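PDB 4PVA: GH62 hydrolase from Scytalidium thermophilum, which probably removes alpha-L-arabinofuranosyl side groups from arabinoxylan, as a family 62 glycoside hydrolase of a thermophilic fungus. Local coordinates for residues 324-327 with 332-335. Sequence-based numbering, arbitrary orientation.
Sequences PNAQ and ALPW
L333, whose side chain meets A326 across the loop, also offers its carbonyl oxygen to the chain two residues on: W335 N approaches L333 O at 2.9 Å, a weak hydrogen bond. It closes an inverse gamma turn centred on P334. Proline suits the middle of this turn, because its ring confines phi to the moderately negative region that the turn needs, and -85° falls within it, toward the far side; psi of 64° then bends the chain back on itself. The missing N-H is not needed for the turn, whose donor is W335 N.

The bend presents the CG-CD side of the pyrrolidine ring to 324-327. Opposite it, the CA-CB bond of A326 points at the turn, and the methyl carbon A326 CB lies 3.7 Å from P334 CD. P334 CG is almost as near, at 3.8 Å from A326 CB, so the methyl sits against the ring's CG-CD bond. L333 reaches the same methyl from another direction. With CG anti to the carbonyl carbon (chi1 -80°), the side chain leans toward A326, and of its two methyls CD2 makes the looser touch, 4.2 Å from A326 CB. Leucine's branched apolar end is long enough to reach A326 although its CA-CB bond does not point there; it also touches T328. Alanine's single methyl suits this spacing, 6.9 Å between A326 CA and L333 CA.

Both segments belong to the irregular connection between the antiparallel neighbours 316-321 and 336-341, in the five-bladed propeller known for this family. W335 backbone bonds to I45 tie the end of the turn to strand 44-53. With just 101 Å² buried and purely apolar touching atoms, the contact implies modest, non-directional van der Waals packing at the surface, while the turn itself rests on proline's restricted backbone together with a weak hydrogen bond.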
loop_
_atom_site.group_PDB
_atom_site.type_symbol
_atom_site.label_atom_id
_atom_site.label_comp_id
_atom_site.label_asym_id
_atom_site.label_seq_id
_atom_site.Cartn_x
_atom_site.Cartn_y
_atom_site.Cartn_z
ATOM N N PRO A 324 13.471 15.515 -6.597
ATOM C CA PRO A 324 12.501 16.594 -6.757
ATOM C C PRO A 324 12.712 17.416 -8.010
ATOM O O PRO A 324 11.791 18.108 -8.430
ATOM C CB PRO A 324 12.675 17.448 -5.482
ATOM C CG PRO A 324 13.979 17.077 -4.930
ATOM C CD PRO A 324 14.292 15.685 -5.384
ATOM N N ASN A 325 13.886 17.297 -8.620
ATOM C CA ASN A 325 14.213 18.050 -9.820
ATOM C C ASN A 325 14.002 17.289 -11.113
ATOM O O ASN A 325 14.256 17.815 -12.191
ATOM C CB ASN A 325 15.652 18.550 -9.716
ATOM C CG ASN A 325 15.852 19.484 -8.530
ATOM O OD1 ASN A 325 15.131 20.473 -8.373
ATOM N ND2 ASN A 325 16.801 19.147 -7.662
ATOM N N ALA A 326 13.531 16.048 -11.022
ATOM C CA ALA A 326 13.237 15.264 -12.220
ATOM C C ALA A 326 12.127 15.928 -13.023
ATOM O O ALA A 326 11.140 16.364 -12.467
ATOM C CB ALA A 326 12.850 13.836 -11.855
ATOM N N GLN A 327 12.324 16.014 -14.339
ATOM C CA GLN A 327 11.381 16.630 -15.263
ATOM C C GLN A 327 11.070 15.642 -16.378
ATOM O O GLN A 327 11.735 15.603 -17.402
ATOM C CB GLN A 327 12.006 17.858 -15.880
ATOM C CG GLN A 327 12.253 19.023 -14.942
ATOM C CD GLN A 327 12.857 20.205 -15.685
ATOM O OE1 GLN A 327 12.719 20.322 -16.908
ATOM N NE2 GLN A 327 13.534 21.072 -14.963
ATOM N N ALA A 332 7.220 8.127 -16.547
ATOM C CA ALA A 332 8.667 8.002 -16.726
ATOM C C ALA A 332 9.466 8.575 -15.535
ATOM O O ALA A 332 10.696 8.625 -15.557
ATOM C CB ALA A 332 9.092 8.682 -18.025
ATOM N N LEU A 333 8.793 8.994 -14.475
ATOM C CA LEU A 333 9.510 9.530 -13.324
ATOM C C LEU A 333 10.435 8.494 -12.734
ATOM O O LEU A 333 10.066 7.340 -12.628
ATOM C CB LEU A 333 8.535 9.994 -12.256
ATOM C CG LEU A 333 7.897 11.358 -12.460
ATOM C CD1 LEU A 333 6.748 11.557 -11.472
ATOM C CD2 LEU A 333 8.909 12.488 -12.335
ATOM N N PRO A 334 11.638 8.916 -12.318
ATOM C CA PRO A 334 12.621 7.959 -11.811
ATOM C C PRO A 334 12.415 7.644 -10.305
ATOM O O PRO A 334 13.262 7.897 -9.455
ATOM C CB PRO A 334 13.943 8.670 -12.070
ATOM C CG PRO A 334 13.606 10.108 -11.942
ATOM C CD PRO A 334 12.231 10.236 -12.545
ATOM N N TRP A 335 11.284 7.054 -9.995
ATOM C CA TRP A 335 11.003 6.596 -8.637
ATOM C C TRP A 335 11.961 5.493 -8.235
ATOM O O TRP A 335 12.328 4.629 -9.048
ATOM C CB TRP A 335 9.570 6.079 -8.487
ATOM C CG TRP A 335 8.490 7.061 -8.729
ATOM C CD1 TRP A 335 7.779 7.228 -9.879
ATOM C CD2 TRP A 335 7.937 8.010 -7.784
ATOM N NE1 TRP A 335 6.834 8.234 -9.723
ATOM C CE2 TRP A 335 6.909 8.708 -8.439
ATOM C CE3 TRP A 335 8.219 8.334 -6.454
ATOM C CZ2 TRP A 335 6.144 9.694 -7.807
ATOM C CZ3 TRP A 335 7.472 9.315 -5.842
ATOM C CH2 TRP A 335 6.457 9.984 -6.516
#